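Local coordinates for protein quinone oxidoreductase 1 (Escherichia coli, PDB 1QOR) that catalyses the NADPH-dependent one-electron reduction of quinones to semiquinones, working as a homodimer of the zinc-containing alcohol dehydrogenase family, at residues A[35-40]-A[114-119]; A[61-66]-A[90-95]. One frame throughout, in Å; residues are numbered along the deposited sequence.

Overall arrangement
Contacts 1 and 2 lie about 11 Å apart, centre to centre, and meet through one sheet. Strand 37-39 of contact 1 runs antiparallel to strand 65-72, whose first residues belong to contact 2; Lys36 N and Ala66 O, 3.0 Å apart, and Ala37 O and Ala66 N, also 3.0 Å apart, probably form hydrogen bonds between them. Along the chain, contact 2 is nested inside the loop that contact 1 closes. Contact 1 sets this sheet against helix 115-135, whereas contact 2 joins the lead-in to strand 65-72 to the loop 90-95. Both approach the cofactor: the side chain of Glu64 is about 8 Å from the bound NADPH, and Gly39 is about 9 Å from it.

Contact 1 of 2, residues A[35-40]-A[114-119]; sequences NKAIGI and SFEQAA
Lys36 and Phe115 turn their side chains the same way: in each, CG stands anti to the carbonyl carbon (chi1 -58° and -70°), and the two lie side by side. This torsion brings the methylene CG of Lys36 to 3.5 Å from Phe115 CD2, obliquely to the ring. Lysine suits this exposed border because its aliphatic part can pack on phenylalanine while its amino end leads away. Replacing Phe115 by an alanine would probably leave Lys36 CG without its ring partner and open a gap beside the methylenes. Further in, small residues let strand and helix come together, their short axes 7.2 Å apart and nearly parallel at 12°. Ala37 CB sits 3.5 Å from Phe115 O and 3.8 Å from Ala119 CB. Gly39 CA comes within 3.3 Å of Ala119 O, where a side chain would collide with that oxygen. A water lies between Ile40 N and Ala119 O and links the two segments. Ser114 and Gln117 form a capping box at the helix start: Gln117 N bonds to Ser114 OG at 3.0 Å, and Ser114 N returns a bond to a lone pair of Gln117 OE1, in the carbonyl plane, at 2.8 Å. Glu116 OE1 forms a salt bridge with Lys301 NZ, its side chain lying against Leu324, and Phe115 makes a cation-pi contact with Arg84. Helix 115-135 thus packs on strand 37-39, flanked in its sheet by strands 65-72 and 324-326.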
loop_
_atom_site.group_PDB
_atom_site.type_symbol
_atom_site.label_atom_id
_atom_site.label_comp_id
_atom_site.label_asym_id
_atom_site.label_seq_id
_atom_site.Cartn_x
_atom_site.Cartn_y
_atom_site.Cartn_z
ATOM N N ASN A 35 -36.180 -1.474 15.511
ATOM C CA ASN A 35 -35.777 -1.643 14.125
ATOM C C ASN A 35 -36.945 -1.937 13.197
ATOM O O ASN A 35 -37.798 -2.743 13.523
ATOM C CB ASN A 35 -34.685 -2.711 14.022
ATOM C CG ASN A 35 -33.337 -2.262 14.653
ATOM O OD1 ASN A 35 -32.537 -3.102 15.061
ATOM N ND2 ASN A 35 -33.092 -0.962 14.722
ATOM N N LYS A 36 -36.982 -1.236 12.061
ATOM C CA LYS A 36 -38.039 -1.374 11.027
ATOM C C LYS A 36 -37.486 -2.098 9.814
ATOM O O LYS A 36 -38.213 -2.813 9.117
ATOM C CB LYS A 36 -38.513 0.001 10.569
ATOM C CG LYS A 36 -39.045 0.877 11.694
ATOM C CD LYS A 36 -40.254 0.198 12.233
ATOM C CE LYS A 36 -40.830 0.919 13.397
ATOM N NZ LYS A 36 -41.990 0.091 13.878
ATOM N N ALA A 37 -36.203 -1.862 9.541
ATOM C CA ALA A 37 -35.511 -2.510 8.428
ATOM C C ALA A 37 -34.058 -2.759 8.882
ATOM O O ALA A 37 -33.452 -1.898 9.515
ATOM C CB ALA A 37 -35.573 -1.634 7.163
ATOM N N ILE A 38 -33.524 -3.933 8.552
ATOM C CA ILE A 38 -32.171 -4.348 8.952
ATOM C C ILE A 38 -31.309 -4.674 7.716
ATOM O O ILE A 38 -31.699 -5.499 6.885
ATOM C CB ILE A 38 -32.266 -5.658 9.840
ATOM C CG1 ILE A 38 -33.182 -5.406 11.054
ATOM C CG2 ILE A 38 -30.854 -6.170 10.277
ATOM C CD1 ILE A 38 -33.568 -6.675 11.807
ATOM N N GLY A 39 -30.128 -4.073 7.627
ATOM C CA GLY A 39 -29.280 -4.345 6.491
ATOM C C GLY A 39 -28.535 -5.655 6.629
ATOM O O GLY A 39 -28.288 -6.132 7.750
ATOM N N ILE A 40 -28.260 -6.293 5.496
ATOM C CA ILE A 40 -27.482 -7.522 5.454
ATOM C C ILE A 40 -26.156 -7.096 4.798
ATOM O O ILE A 40 -26.135 -6.320 3.819
ATOM C CB ILE A 40 -28.174 -8.610 4.612
ATOM C CG1 ILE A 40 -29.492 -9.013 5.310
ATOM C CG2 ILE A 40 -27.213 -9.824 4.369
ATOM C CD1 ILE A 40 -30.359 -9.940 4.524
ATOM N N SER A 114 -36.920 6.428 3.176
ATOM C CA SER A 114 -37.595 5.373 3.896
ATOM C C SER A 114 -36.635 4.466 4.693
ATOM O O SER A 114 -35.445 4.352 4.365
ATOM C CB SER A 114 -38.368 4.533 2.914
ATOM O OG SER A 114 -37.534 3.571 2.332
ATOM N N PHE A 115 -37.184 3.732 5.658
ATOM C CA PHE A 115 -36.369 2.847 6.491
ATOM C C PHE A 115 -35.742 1.771 5.657
ATOM O O PHE A 115 -34.589 1.430 5.898
ATOM C CB PHE A 115 -37.173 2.221 7.646
ATOM C CG PHE A 115 -37.553 3.203 8.703
ATOM C CD1 PHE A 115 -36.610 4.040 9.245
ATOM C CD2 PHE A 115 -38.855 3.276 9.163
ATOM C CE1 PHE A 115 -36.960 4.956 10.250
ATOM C CE2 PHE A 115 -39.211 4.175 10.157
ATOM C CZ PHE A 115 -38.266 5.016 10.699
ATOM N N GLU A 116 -36.481 1.259 4.666
ATOM C CA GLU A 116 -35.968 0.212 3.786
ATOM C C GLU A 116 -34.859 0.743 2.871
ATOM O O GLU A 116 -33.943 -0.007 2.508
ATOM C CB GLU A 116 -37.086 -0.356 2.929
ATOM C CG GLU A 116 -38.204 -1.018 3.716
ATOM C CD GLU A 116 -39.016 -2.016 2.879
ATOM O OE1 GLU A 116 -38.930 -1.980 1.627
ATOM O OE2 GLU A 116 -39.732 -2.854 3.483
ATOM N N GLN A 117 -34.946 2.024 2.491
ATOM C CA GLN A 117 -33.934 2.628 1.625
ATOM C C GLN A 117 -32.677 2.869 2.411
ATOM O O GLN A 117 -31.570 2.724 1.890
ATOM C CB GLN A 117 -34.374 3.979 1.071
ATOM C CG GLN A 117 -35.394 3.907 -0.020
ATOM C CD GLN A 117 -35.859 5.298 -0.422
ATOM O OE1 GLN A 117 -36.239 6.121 0.429
ATOM N NE2 GLN A 117 -35.778 5.591 -1.714
ATOM N N ALA A 118 -32.869 3.286 3.656
ATOM C CA ALA A 118 -31.774 3.588 4.557
ATOM C C ALA A 118 -30.967 2.330 4.911
ATOM O O ALA A 118 -29.740 2.321 4.772
ATOM C CB ALA A 118 -32.311 4.272 5.798
ATOM N N ALA A 119 -31.649 1.252 5.283
ATOM C CA ALA A 119 -30.978 0.003 5.640
ATOM C C ALA A 119 -30.399 -0.719 4.408
ATOM O O ALA A 119 -29.636 -1.705 4.539
ATOM C CB ALA A 119 -31.950 -0.931 6.388
HETATM O O HOH W 1 -28.677 -3.991 3.244
#

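Contact 2 of 2, residues A[61-66]-A[90-95]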
loop_
_atom_site.group_PDB
_atom_site.type_symbol
_atom_site.label_atom_id
_atom_site.label_comp_id
_atom_site.label_asym_id
_atom_site.label_seq_id
_atom_site.Cartn_x
_atom_site.Cartn_y
_atom_site.Cartn_z
ATOM N N LEU A 61 -25.588 -10.519 15.725
ATOM C CA LEU A 61 -24.987 -10.222 14.424
ATOM C C LEU A 61 -25.511 -8.895 13.839
ATOM O O LEU A 61 -26.553 -8.388 14.260
ATOM C CB LEU A 61 -25.376 -11.337 13.457
ATOM C CG LEU A 61 -24.357 -12.248 12.782
ATOM C CD1 LEU A 61 -24.901 -12.732 11.464
ATOM C CD2 LEU A 61 -23.058 -11.517 12.585
ATOM N N GLY A 62 -24.800 -8.356 12.847
ATOM C CA GLY A 62 -25.251 -7.143 12.189
ATOM C C GLY A 62 -24.969 -5.867 12.930
ATOM O O GLY A 62 -25.038 -5.835 14.162
ATOM N N THR A 63 -24.536 -4.840 12.204
ATOM C CA THR A 63 -24.264 -3.544 12.797
ATOM C C THR A 63 -25.049 -2.445 12.075
ATOM O O THR A 63 -24.811 -1.262 12.358
ATOM C CB THR A 63 -22.789 -3.151 12.684
ATOM O OG1 THR A 63 -22.439 -3.019 11.297
ATOM C CG2 THR A 63 -21.919 -4.187 13.344
ATOM N N GLU A 64 -25.974 -2.821 11.177
ATOM C CA GLU A 64 -26.741 -1.826 10.395
ATOM C C GLU A 64 -28.254 -1.963 10.466
ATOM O O GLU A 64 -28.791 -3.037 10.236
ATOM C CB GLU A 64 -26.358 -1.905 8.914
ATOM C CG GLU A 64 -26.957 -0.789 8.067
ATOM C CD GLU A 64 -26.757 -0.986 6.552
ATOM O OE1 GLU A 64 -26.500 -2.117 6.079
ATOM O OE2 GLU A 64 -26.846 0.017 5.818
ATOM N N ALA A 65 -28.956 -0.872 10.750
ATOM C CA ALA A 65 -30.392 -0.940 10.791
ATOM C C ALA A 65 -30.915 0.475 10.863
ATOM O O ALA A 65 -30.150 1.425 11.126
ATOM C CB ALA A 65 -30.865 -1.770 11.978
ATOM N N ALA A 66 -32.212 0.614 10.582
ATOM C CA ALA A 66 -32.896 1.922 10.592
ATOM C C ALA A 66 -34.193 1.733 11.351
ATOM O O ALA A 66 -34.787 0.634 11.303
ATOM C CB ALA A 66 -33.192 2.390 9.120
ATOM N N SER A 90 -23.073 -0.195 14.885
ATOM C CA SER A 90 -23.476 -0.397 16.251
ATOM C C SER A 90 -22.690 -1.597 16.751
ATOM O O SER A 90 -22.030 -2.279 15.969
ATOM C CB SER A 90 -24.957 -0.742 16.287
ATOM O OG SER A 90 -25.153 -2.054 15.770
ATOM N N ALA A 91 -22.764 -1.868 18.053
ATOM C CA ALA A 91 -22.154 -3.065 18.584
ATOM C C ALA A 91 -22.889 -4.194 17.833
ATOM O O ALA A 91 -23.999 -3.989 17.362
ATOM C CB ALA A 91 -22.482 -3.161 20.055
ATOM N N LEU A 92 -22.310 -5.376 17.757
ATOM C CA LEU A 92 -22.965 -6.504 17.102
ATOM C C LEU A 92 -24.398 -6.744 17.673
ATOM O O LEU A 92 -24.625 -6.598 18.879
ATOM C CB LEU A 92 -22.091 -7.740 17.321
ATOM C CG LEU A 92 -21.401 -8.544 16.207
ATOM C CD1 LEU A 92 -21.072 -7.718 14.959
ATOM C CD2 LEU A 92 -20.138 -9.170 16.811
ATOM N N GLY A 93 -25.367 -7.099 16.836
ATOM C CA GLY A 93 -26.704 -7.327 17.334
ATOM C C GLY A 93 -27.824 -6.609 16.582
ATOM O O GLY A 93 -29.001 -6.733 16.965
ATOM N N ALA A 94 -27.500 -5.864 15.518
ATOM C CA ALA A 94 -28.524 -5.151 14.730
ATOM C C ALA A 94 -29.579 -6.104 14.151
ATOM O O ALA A 94 -30.673 -5.642 13.780
ATOM C CB ALA A 94 -27.905 -4.303 13.649
ATOM N N TYR A 95 -29.257 -7.404 14.048
ATOM C CA TYR A 95 -30.232 -8.407 13.579
ATOM C C TYR A 95 -31.176 -8.628 14.782
ATOM O O TYR A 95 -31.100 -9.672 15.481
ATOM C CB TYR A 95 -29.574 -9.755 13.261
ATOM C CG TYR A 95 -28.921 -9.930 11.903
ATOM C CD1 TYR A 95 -28.396 -8.843 11.190
ATOM C CD2 TYR A 95 -28.760 -11.200 11.367
ATOM C CE1 TYR A 95 -27.725 -9.035 9.982
ATOM C CE2 TYR A 95 -28.080 -11.404 10.172
ATOM C CZ TYR A 95 -27.571 -10.318 9.497
ATOM O OH TYR A 95 -26.849 -10.524 8.354
HETATM O O HOH W 2 -28.437 -10.185 16.841
#
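Leu61 and Tyr95 pack side by side, with Leu61 CB over one face of the phenol ring in a CH-pi contact, 4.2 Å from its centroid and offset toward the rim. Leu61 CD1 adds an apolar contact of 3.7 Å with Tyr95 CE2. Beside them the backbone is tightly bound. Leu61 O takes a nearly straight bond from Tyr95 N (2.9 Å, 164°), while Gly62 O is gripped by Gly93 N and, from above its carbonyl plane, by Ala94 N at 2.8 Å. Gly62 has a positive phi, and a CB there would strike the Tyr95 ring; at Gly93 a CB would be jammed against the carbonyl O of Leu92. The small Ala94 CB fits 3.3 Å from Gly62 O. Ser90 N bonds to a lone pair of Thr63 O at 3.2 Å, and Thr63 CG2 closes on Ser90 O. Toward the more exposed side the packing is sparser, Thr63 CG2 and Leu92 CD1 meeting at 4.0 Å. A water joins Leu61 N to Tyr95 O. Tyr95 OH bonds to Asp44, an NADP-binding residue. The contact lies in the GroES-like domain of the alcohol dehydrogenase family, linking the approach to strand 65-72 with the loop between strands 84-87 and 98-102 near the cofactor site.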